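Local coordinates for ribulose-5-phosphate reductase 1 (Staphylococcus aureus, PDB 6XHK), which catalyses the NADPH-dependent reduction of D-ribulose 5-phosphate to D-ribitol 5-phosphate for wall teichoic acid synthesis, at residues T143-R155 / N174-Y187. Sequence-based numbering, arbitrary orientation.
Sequences TELVTVSLHAIRR and NLGYITAILLRKLY. With NDP (NADPH dihydro-nicotinamide-adenine-dinucleotide phosphate), chain B.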
ATOM      1  N   THR A 143      -2.001   5.876   1.688  1.00 95.26           N
ATOM      2  CA  THR A 143      -3.271   5.238   2.026  1.00103.27           C
ATOM      3  C   THR A 143      -3.645   4.066   1.116  1.00103.45           C
ATOM      4  O   THR A 143      -4.430   3.213   1.545  1.00103.03           O
ATOM      5  CB  THR A 143      -4.380   6.304   2.038  1.00101.13           C
ATOM      6  OG1 THR A 143      -3.960   7.409   2.847  1.00 98.69           O
ATOM      7  CG2 THR A 143      -5.726   5.779   2.513  1.00 96.12           C
ATOM      8  N   GLU A 144      -3.099   3.982  -0.109  1.00109.51           N
ATOM      9  CA  GLU A 144      -3.337   2.791  -0.927  1.00 90.63           C
ATOM     10  C   GLU A 144      -2.885   1.518  -0.217  1.00113.24           C
ATOM     11  O   GLU A 144      -3.550   0.479  -0.309  1.00119.13           O
ATOM     12  CB  GLU A 144      -2.627   2.871  -2.268  1.00 91.37           C
ATOM     13  CG  GLU A 144      -3.220   1.892  -3.266  1.00132.93           C
ATOM     14  CD  GLU A 144      -2.210   1.362  -4.265  1.00148.01           C
ATOM     15  OE1 GLU A 144      -1.023   1.213  -3.886  1.00144.29           O
ATOM     16  OE2 GLU A 144      -2.599   1.111  -5.429  1.00159.14           O
ATOM     17  N   LEU A 145      -1.733   1.553   0.455  1.00 87.94           N
ATOM     18  CA  LEU A 145      -1.317   0.361   1.181  1.00 95.90           C
ATOM     19  C   LEU A 145      -2.306   0.019   2.275  1.00 90.86           C
ATOM     20  O   LEU A 145      -2.623  -1.159   2.490  1.00 92.34           O
ATOM     21  CB  LEU A 145       0.088   0.528   1.747  1.00103.81           C
ATOM     22  CG  LEU A 145       1.145  -0.202   0.921  1.00107.70           C
ATOM     23  CD1 LEU A 145       1.042   0.160  -0.543  1.00118.22           C
ATOM     24  CD2 LEU A 145       2.533   0.081   1.439  1.00105.17           C
ATOM     25  N   VAL A 146      -2.836   1.033   2.952  1.00 91.74           N
ATOM     26  CA  VAL A 146      -3.801   0.747   4.001  1.00 92.32           C
ATOM     27  C   VAL A 146      -5.065   0.167   3.403  1.00 93.84           C
ATOM     28  O   VAL A 146      -5.720  -0.682   4.021  1.00102.62           O
ATOM     29  CB  VAL A 146      -4.098   2.009   4.826  1.00 92.05           C
ATOM     30  CG1 VAL A 146      -5.102   1.681   5.903  1.00 89.43           C
ATOM     31  CG2 VAL A 146      -2.816   2.527   5.440  1.00 90.27           C
ATOM     32  N   THR A 147      -5.417   0.579   2.187  1.00 92.64           N
ATOM     33  CA  THR A 147      -6.622   0.017   1.584  1.00 98.77           C
ATOM     34  C   THR A 147      -6.395  -1.432   1.175  1.00 96.69           C
ATOM     35  O   THR A 147      -7.265  -2.275   1.395  1.00 89.19           O
ATOM     36  CB  THR A 147      -7.089   0.828   0.377  1.00 97.10           C
ATOM     37  OG1 THR A 147      -6.041   0.911  -0.594  1.00 96.68           O
ATOM     38  CG2 THR A 147      -7.489   2.218   0.821  1.00 91.51           C
ATOM     39  N   VAL A 148      -5.243  -1.724   0.549  1.00 95.86           N
ATOM     40  CA  VAL A 148      -4.897  -3.099   0.177  1.00 94.75           C
ATOM     41  C   VAL A 148      -5.019  -4.018   1.384  1.00 95.20           C
ATOM     42  O   VAL A 148      -5.639  -5.101   1.324  1.00 98.35           O
ATOM     43  CB  VAL A 148      -3.478  -3.135  -0.423  1.00 89.36           C
ATOM     44  CG1 VAL A 148      -2.996  -4.550  -0.553  1.00 90.81           C
ATOM     45  CG2 VAL A 148      -3.465  -2.455  -1.776  1.00 94.23           C
ATOM     46  N   SER A 149      -4.464  -3.571   2.508  1.00 82.52           N
ATOM     47  CA  SER A 149      -4.510  -4.355   3.734  1.00 89.65           C
ATOM     48  C   SER A 149      -5.943  -4.556   4.215  1.00 94.20           C
ATOM     49  O   SER A 149      -6.380  -5.699   4.415  1.00 93.40           O
ATOM     50  CB  SER A 149      -3.657  -3.678   4.805  1.00 82.14           C
ATOM     51  OG  SER A 149      -3.734  -4.368   6.022  1.00 81.98           O
ATOM     52  N   LEU A 150      -6.692  -3.465   4.413  1.00 84.52           N
ATOM     53  CA  LEU A 150      -8.073  -3.602   4.872  1.00 86.02           C
ATOM     54  C   LEU A 150      -8.892  -4.490   3.938  1.00 89.58           C
ATOM     55  O   LEU A 150      -9.733  -5.271   4.399  1.00 94.86           O
ATOM     56  CB  LEU A 150      -8.728  -2.235   4.998  1.00 87.98           C
ATOM     57  CG  LEU A 150     -10.199  -2.286   5.402  1.00 91.12           C
ATOM     58  CD1 LEU A 150     -10.357  -2.550   6.886  1.00 90.85           C
ATOM     59  CD2 LEU A 150     -10.943  -1.028   4.973  1.00 92.20           C
ATOM     60  N   HIS A 151      -8.678  -4.371   2.625  1.00 88.39           N
ATOM     61  CA  HIS A 151      -9.376  -5.218   1.667  1.00 86.23           C
ATOM     62  C   HIS A 151      -9.129  -6.687   1.976  1.00 90.80           C
ATOM     63  O   HIS A 151     -10.076  -7.484   2.084  1.00 86.40           O
ATOM     64  CB  HIS A 151      -8.927  -4.885   0.239  1.00 92.21           C
ATOM     65  CG  HIS A 151      -9.777  -5.519  -0.819  1.00108.06           C
ATOM     66  ND1 HIS A 151     -11.152  -5.391  -0.849  1.00106.53           N
ATOM     67  CD2 HIS A 151      -9.451  -6.327  -1.857  1.00103.28           C
ATOM     68  CE1 HIS A 151     -11.630  -6.074  -1.873  1.00100.53           C
ATOM     69  NE2 HIS A 151     -10.620  -6.655  -2.498  1.00 99.49           N
ATOM     70  N   ALA A 152      -7.855  -7.054   2.153  1.00 86.65           N
ATOM     71  CA  ALA A 152      -7.542  -8.429   2.544  1.00 84.57           C
ATOM     72  C   ALA A 152      -8.268  -8.833   3.831  1.00 86.44           C
ATOM     73  O   ALA A 152      -8.940  -9.869   3.875  1.00 92.50           O
ATOM     74  CB  ALA A 152      -6.031  -8.614   2.702  1.00 81.25           C
ATOM     75  N   ILE A 153      -8.150  -8.023   4.889  1.00 85.68           N
ATOM     76  CA  ILE A 153      -8.785  -8.380   6.165  1.00 87.11           C
ATOM     77  C   ILE A 153     -10.279  -8.608   5.977  1.00 94.82           C
ATOM     78  O   ILE A 153     -10.873  -9.519   6.568  1.00103.08           O
ATOM     79  CB  ILE A 153      -8.537  -7.305   7.239  1.00 90.52           C
ATOM     80  CG1 ILE A 153      -7.056  -7.127   7.539  1.00 93.47           C
ATOM     81  CG2 ILE A 153      -9.287  -7.646   8.518  1.00 87.64           C
ATOM     82  CD1 ILE A 153      -6.805  -5.982   8.490  1.00 90.97           C
ATOM     83  N   ARG A 154     -10.915  -7.771   5.168  1.00 97.44           N
ATOM     84  CA  ARG A 154     -12.343  -7.892   4.952  1.00104.25           C
ATOM     85  C   ARG A 154     -12.698  -9.089   4.077  1.00108.57           C
ATOM     86  O   ARG A 154     -13.882  -9.427   3.970  1.00111.22           O
ATOM     87  CB  ARG A 154     -12.857  -6.581   4.357  1.00 99.23           C
ATOM     88  CG  ARG A 154     -13.041  -5.456   5.389  1.00 92.96           C
ATOM     89  CD  ARG A 154     -13.461  -4.178   4.674  1.00131.35           C
ATOM     90  NE  ARG A 154     -13.867  -3.112   5.582  1.00134.16           N
ATOM     91  CZ  ARG A 154     -15.093  -2.992   6.078  1.00150.13           C
ATOM     92  NH1 ARG A 154     -15.384  -1.992   6.898  1.00150.06           N
ATOM     93  NH2 ARG A 154     -16.032  -3.868   5.742  1.00161.07           N
ATOM     94  N   ARG A 155     -11.700  -9.737   3.455  1.00111.36           N
ATOM     95  CA  ARG A 155     -11.949 -10.982   2.720  1.00 97.96           C
ATOM     96  C   ARG A 155     -12.240 -12.169   3.646  1.00103.06           C
ATOM     97  O   ARG A 155     -12.809 -13.171   3.199  1.00105.27           O
ATOM     98  CB  ARG A 155     -10.764 -11.299   1.803  1.00 90.05           C
ATOM     99  CG  ARG A 155     -10.403 -10.146   0.835  1.00 98.95           C
ATOM    100  CD  ARG A 155     -11.455  -9.885  -0.240  1.00108.92           C
ATOM    101  NE  ARG A 155     -11.828 -11.130  -0.902  1.00133.26           N
ATOM    102  CZ  ARG A 155     -11.124 -11.693  -1.883  1.00134.95           C
ATOM    103  NH1 ARG A 155     -10.020 -11.098  -2.329  1.00144.96           N
ATOM    104  NH2 ARG A 155     -11.530 -12.838  -2.425  1.00113.45           N
ATOM    105  N   ASN A 174       6.369  -2.897   5.031  1.00 84.87           N
ATOM    106  CA  ASN A 174       5.292  -1.906   5.063  1.00 92.39           C
ATOM    107  C   ASN A 174       3.916  -2.563   5.173  1.00 83.41           C
ATOM    108  O   ASN A 174       3.115  -2.183   6.042  1.00 83.56           O
ATOM    109  CB  ASN A 174       5.355  -0.966   3.847  1.00 96.79           C
ATOM    110  CG  ASN A 174       6.753  -0.424   3.579  1.00102.46           C
ATOM    111  OD1 ASN A 174       7.515  -0.115   4.505  1.00116.26           O
ATOM    112  ND2 ASN A 174       7.083  -0.274   2.303  1.00 89.46           N
ATOM    113  N   LEU A 175       3.615  -3.548   4.307  1.00 82.17           N
ATOM    114  CA  LEU A 175       2.337  -4.262   4.422  1.00 80.96           C
ATOM    115  C   LEU A 175       2.202  -5.019   5.737  1.00 91.66           C
ATOM    116  O   LEU A 175       1.127  -5.005   6.359  1.00 90.89           O
ATOM    117  CB  LEU A 175       2.135  -5.220   3.265  1.00 80.15           C
ATOM    118  CG  LEU A 175       1.196  -4.715   2.206  1.00 91.84           C
ATOM    119  CD1 LEU A 175       1.201  -5.665   1.025  1.00108.01           C
ATOM    120  CD2 LEU A 175      -0.166  -4.678   2.869  1.00 85.77           C
ATOM    121  N   GLY A 176       3.254  -5.728   6.152  1.00 80.29           N
ATOM    122  CA  GLY A 176       3.248  -6.289   7.491  1.00 80.27           C
ATOM    123  C   GLY A 176       2.765  -5.305   8.541  1.00 90.24           C
ATOM    124  O   GLY A 176       1.809  -5.586   9.275  1.00 81.27           O
ATOM    125  N   TYR A 177       3.415  -4.124   8.606  1.00 82.52           N
ATOM    126  CA  TYR A 177       3.153  -3.142   9.662  1.00 83.98           C
ATOM    127  C   TYR A 177       1.733  -2.601   9.589  1.00 86.67           C
ATOM    128  O   TYR A 177       1.036  -2.515  10.609  1.00 86.38           O
ATOM    129  CB  TYR A 177       4.198  -2.017   9.590  1.00 88.83           C
ATOM    130  CG  TYR A 177       4.182  -1.001  10.732  1.00 96.52           C
ATOM    131  CD1 TYR A 177       3.624   0.278  10.552  1.00 97.43           C
ATOM    132  CD2 TYR A 177       4.684  -1.323  11.990  1.00 96.66           C
ATOM    133  CE1 TYR A 177       3.602   1.202  11.576  1.00 91.28           C
ATOM    134  CE2 TYR A 177       4.652  -0.404  13.032  1.00 95.88           C
ATOM    135  CZ  TYR A 177       4.104   0.856  12.818  1.00101.84           C
ATOM    136  OH  TYR A 177       4.073   1.764  13.857  1.00110.87           O
ATOM    137  N   ILE A 178       1.279  -2.240   8.386  1.00 86.21           N
ATOM    138  CA  ILE A 178      -0.079  -1.716   8.246  1.00 84.26           C
ATOM    139  C   ILE A 178      -1.100  -2.744   8.699  1.00 85.79           C
ATOM    140  O   ILE A 178      -2.044  -2.426   9.437  1.00 91.43           O
ATOM    141  CB  ILE A 178      -0.324  -1.251   6.800  1.00 84.18           C
ATOM    142  CG1 ILE A 178       0.637  -0.104   6.465  1.00 96.16           C
ATOM    143  CG2 ILE A 178      -1.783  -0.890   6.574  1.00 84.75           C
ATOM    144  CD1 ILE A 178       0.372   0.560   5.161  1.00 98.58           C
ATOM    145  N   THR A 179      -0.924  -3.998   8.271  1.00 82.11           N
ATOM    146  CA  THR A 179      -1.864  -5.050   8.634  1.00 81.79           C
ATOM    147  C   THR A 179      -1.888  -5.289  10.130  1.00 89.34           C
ATOM    148  O   THR A 179      -2.966  -5.449  10.718  1.00 93.41           O
ATOM    149  CB  THR A 179      -1.496  -6.321   7.888  1.00 86.56           C
ATOM    150  OG1 THR A 179      -1.080  -5.968   6.563  1.00 85.86           O
ATOM    151  CG2 THR A 179      -2.653  -7.310   7.885  1.00 80.48           C
ATOM    152  N   ALA A 180      -0.706  -5.359  10.753  1.00 82.68           N
ATOM    153  CA  ALA A 180      -0.645  -5.453  12.204  1.00 83.90           C
ATOM    154  C   ALA A 180      -1.459  -4.333  12.847  1.00 92.21           C
ATOM    155  O   ALA A 180      -2.284  -4.582  13.742  1.00 88.42           O
ATOM    156  CB  ALA A 180       0.814  -5.427  12.657  1.00 84.07           C
ATOM    157  N   ILE A 181      -1.274  -3.093  12.363  1.00 95.01           N
ATOM    158  CA  ILE A 181      -1.997  -1.949  12.920  1.00 95.57           C
ATOM    159  C   ILE A 181      -3.498  -2.172  12.817  1.00 88.74           C
ATOM    160  O   ILE A 181      -4.252  -1.941  13.772  1.00 99.94           O
ATOM    161  CB  ILE A 181      -1.601  -0.650  12.205  1.00 94.25           C
ATOM    162  CG1 ILE A 181      -0.122  -0.333  12.378  1.00 95.15           C
ATOM    163  CG2 ILE A 181      -2.430   0.514  12.750  1.00 91.31           C
ATOM    164  CD1 ILE A 181       0.261   0.973  11.649  1.00 91.48           C
ATOM    165  N   LEU A 182      -3.954  -2.600  11.641  1.00 87.39           N
ATOM    166  CA  LEU A 182      -5.390  -2.706  11.409  1.00 95.95           C
ATOM    167  C   LEU A 182      -6.007  -3.798  12.262  1.00 93.73           C
ATOM    168  O   LEU A 182      -7.046  -3.589  12.903  1.00 96.63           O
ATOM    169  CB  LEU A 182      -5.677  -2.953   9.934  1.00 86.91           C
ATOM    170  CG  LEU A 182      -5.338  -1.727   9.095  1.00 94.30           C
ATOM    171  CD1 LEU A 182      -5.342  -2.066   7.613  1.00 97.69           C
ATOM    172  CD2 LEU A 182      -6.316  -0.610   9.411  1.00 89.47           C
ATOM    173  N   LEU A 183      -5.376  -4.968  12.287  1.00 87.36           N
ATOM    174  CA  LEU A 183      -5.880  -6.043  13.130  1.00 88.24           C
ATOM    175  C   LEU A 183      -5.960  -5.607  14.581  1.00103.28           C
ATOM    176  O   LEU A 183      -6.925  -5.939  15.278  1.00107.47           O
ATOM    177  CB  LEU A 183      -4.998  -7.278  13.003  1.00 86.62           C
ATOM    178  CG  LEU A 183      -5.087  -7.950  11.644  1.00 97.43           C
ATOM    179  CD1 LEU A 183      -3.948  -8.941  11.515  1.00 83.60           C
ATOM    180  CD2 LEU A 183      -6.468  -8.575  11.448  1.00 86.19           C
ATOM    181  N   ARG A 184      -4.966  -4.848  15.055  1.00100.00           N
ATOM    182  CA  ARG A 184      -4.989  -4.464  16.461  1.00 92.88           C
ATOM    183  C   ARG A 184      -6.067  -3.415  16.726  1.00 96.94           C
ATOM    184  O   ARG A 184      -6.731  -3.439  17.775  1.00 97.83           O
ATOM    185  CB  ARG A 184      -3.603  -3.972  16.898  1.00 92.69           C
ATOM    186  CG  ARG A 184      -3.550  -3.360  18.311  1.00 95.53           C
ATOM    187  CD  ARG A 184      -4.098  -4.365  19.285  1.00105.57           C
ATOM    188  NE  ARG A 184      -3.227  -5.530  19.343  1.00116.48           N
ATOM    189  CZ  ARG A 184      -3.654  -6.765  19.578  1.00124.13           C
ATOM    190  NH1 ARG A 184      -2.792  -7.769  19.615  1.00121.95           N
ATOM    191  NH2 ARG A 184      -4.955  -6.999  19.704  1.00130.48           N
ATOM    192  N   LYS A 185      -6.268  -2.486  15.787  1.00118.80           N
ATOM    193  CA  LYS A 185      -7.248  -1.440  16.040  1.00122.21           C
ATOM    194  C   LYS A 185      -8.663  -2.010  15.999  1.00119.03           C
ATOM    195  O   LYS A 185      -9.500  -1.653  16.834  1.00128.26           O
ATOM    196  CB  LYS A 185      -7.069  -0.279  15.059  1.00 97.03           C
ATOM    197  N   LEU A 186      -8.938  -2.947  15.093  1.00109.13           N
ATOM    198  CA  LEU A 186     -10.318  -3.381  14.911  1.00115.65           C
ATOM    199  C   LEU A 186     -10.634  -4.771  15.462  1.00125.21           C
ATOM    200  O   LEU A 186     -11.817  -5.099  15.623  1.00128.70           O
ATOM    201  CB  LEU A 186     -10.701  -3.289  13.425  1.00110.15           C
ATOM    202  CG  LEU A 186      -9.894  -4.079  12.422  1.00114.96           C
ATOM    203  CD1 LEU A 186     -10.545  -5.403  12.150  1.00136.81           C
ATOM    204  CD2 LEU A 186      -9.779  -3.283  11.159  1.00 92.92           C
ATOM    205  N   TYR A 187      -9.631  -5.583  15.779  1.00125.48           N
ATOM    206  CA  TYR A 187      -9.818  -6.838  16.503  1.00115.02           C
ATOM    207  C   TYR A 187      -9.045  -6.708  17.811  1.00117.84           C
ATOM    208  O   TYR A 187      -7.962  -7.286  17.987  1.00113.87           O
ATOM    209  CB  TYR A 187      -9.363  -8.013  15.646  1.00104.05           C
ATOM    210  CG  TYR A 187     -10.380  -8.264  14.575  1.00108.02           C
ATOM    211  CD1 TYR A 187     -10.004  -8.644  13.300  1.00106.99           C
ATOM    212  CD2 TYR A 187     -11.735  -8.133  14.852  1.00121.84           C
ATOM    213  CE1 TYR A 187     -10.958  -8.864  12.309  1.00118.48           C
ATOM    214  CE2 TYR A 187     -12.692  -8.354  13.881  1.00131.23           C
ATOM    215  CZ  TYR A 187     -12.304  -8.719  12.608  1.00128.24           C
ATOM    216  OH  TYR A 187     -13.263  -8.938  11.636  1.00130.00           O
TER
HETATM  217  PA  NDP B 401       9.059  -4.883   1.706  1.00140.77           P
HETATM  218  O1A NDP B 401      10.281  -4.451   0.946  1.00158.92           O
HETATM  219  O2A NDP B 401       8.796  -3.922   2.861  1.00137.07           O
HETATM  220  O5B NDP B 401       9.276  -6.447   2.220  1.00136.42           O
HETATM  221  C5B NDP B 401       8.508  -6.966   3.357  1.00117.39           C
HETATM  222  C4B NDP B 401       9.434  -7.735   4.373  1.00 96.54           C
HETATM  223  O4B NDP B 401       9.347  -9.033   4.250  1.00 89.37           O
HETATM  224  C3B NDP B 401      10.932  -7.399   4.125  1.00 89.51           C
HETATM  225  O3B NDP B 401      11.490  -6.812   5.218  1.00 89.35           O
HETATM  226  C2B NDP B 401      11.661  -8.721   3.921  1.00 82.78           C
HETATM  227  O2B NDP B 401      12.929  -8.575   4.688  1.00 77.84           O
HETATM  228  C1B NDP B 401      10.854  -9.590   4.477  1.00 88.49           C
HETATM  229  N9A NDP B 401      11.032 -10.977   4.036  1.00 92.88           N
HETATM  230  C8A NDP B 401      11.820 -11.476   3.039  1.00103.79           C
HETATM  231  N7A NDP B 401      11.673 -12.831   3.002  1.00 92.22           N
HETATM  232  C5A NDP B 401      10.816 -13.157   3.956  1.00 93.77           C
HETATM  233  C6A NDP B 401      10.271 -14.522   4.395  1.00 81.84           C
HETATM  234  N6A NDP B 401      10.705 -15.709   3.691  1.00 84.99           N
HETATM  235  N1A NDP B 401       9.350 -14.581   5.480  1.00 66.98           N
HETATM  236  C2A NDP B 401       8.931 -13.381   6.171  1.00 64.85           C
HETATM  237  N3A NDP B 401       9.461 -12.073   5.736  1.00 79.88           N
HETATM  238  C4A NDP B 401      10.423 -12.014   4.599  1.00 88.69           C
HETATM  239  O3  NDP B 401       7.688  -4.831   0.719  1.00134.05           O
HETATM  240  PN  NDP B 401       6.092  -4.626   1.257  1.00135.47           P
HETATM  241  O1N NDP B 401       5.973  -4.950   2.748  1.00144.51           O
HETATM  242  O2N NDP B 401       5.689  -3.198   1.086  1.00151.93           O
HETATM  243  O5D NDP B 401       5.124  -5.596   0.307  1.00131.84           O
HETATM  244  C5D NDP B 401       5.708  -6.716  -0.393  1.00127.78           C
HETATM  245  C4D NDP B 401       4.918  -7.280  -1.468  1.00124.75           C
HETATM  246  O4D NDP B 401       3.411  -6.786  -1.468  1.00115.63           O
HETATM  247  C3D NDP B 401       5.453  -6.904  -2.870  1.00137.61           C
HETATM  248  O3D NDP B 401       5.494  -8.102  -3.760  1.00143.04           O
HETATM  249  C2D NDP B 401       4.595  -5.960  -3.330  1.00142.46           C
HETATM  250  O2D NDP B 401       4.541  -5.855  -4.788  1.00152.90           O
HETATM  251  C1D NDP B 401       3.153  -6.386  -2.699  1.00126.08           C
HETATM  252  N1N NDP B 401       2.092  -5.361  -2.802  1.00119.50           N
HETATM  253  C2N NDP B 401       0.742  -5.840  -3.109  1.00134.05           C
HETATM  254  C3N NDP B 401      -0.429  -4.899  -3.445  1.00141.63           C
HETATM  255  C7N NDP B 401      -1.836  -5.543  -3.782  1.00144.56           C
HETATM  256  O7N NDP B 401      -2.650  -4.923  -4.424  1.00156.21           O
HETATM  257  N7N NDP B 401      -2.133  -6.893  -3.299  1.00131.37           N
HETATM  258  C4N NDP B 401      -0.266  -3.383  -3.177  1.00139.28           C
HETATM  259  C5N NDP B 401       1.210  -2.938  -3.072  1.00131.03           C
HETATM  260  C6N NDP B 401       2.314  -3.922  -2.628  1.00116.03           C
HETATM  261  P2B NDP B 401      14.295  -8.600   3.804  1.00106.76           P
HETATM  262  O1X NDP B 401      14.286  -9.744   2.812  1.00 99.07           O
HETATM  263  O2X NDP B 401      14.369  -7.296   3.029  1.00115.68           O
HETATM  264  O3X NDP B 401      15.466  -8.765   4.759  1.00120.52           O
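Ser149 and Leu182 interlock as knobs into holes where helices 143-155 and 174-186 cross at -58°, their axes 9.1 Å apart. Ser149 sits among Leu175, Ile178, Thr179 and Leu182; Leu182 answers it among Val146, Ser149, Leu150 and Ile153. One polar link joins the helices: with OG anti to the backbone N (chi1 177°), Ser149 OG donates to Thr179 OG1 at 3.1 Å, pairing two buried hydroxyls across the interface. Apolar contacts flank this pair. Toward the N-terminal ends, Val146 and Ile178 meet at about a right angle, CG2 to CG2 at 3.7 Å, and Ile178 CD1 packs on Leu145 CB. Toward the C-terminal ends, Ile153 CD1 touches both Leu182 CB (3.5 Å) and Leu183 CD2 (3.9 Å). Leu304 of helix 299-305 touches both Val146 and Ile178. The diphosphate of NADPH sits at the N-terminal end of helix 174-186, where Leu175 N donates to its O1N at 3.2 Å, while Val148 CG2 touches the nicotinamide ring at C4N (3.6 Å). The phosphate at a helix N-terminus following strand 166-170 is characteristic of the Rossmann domain of zinc-containing alcohol dehydrogenases; helix 143-155 adds a wall beside the nicotinamide and carries Glu144, a predicted catalytic zinc ligand.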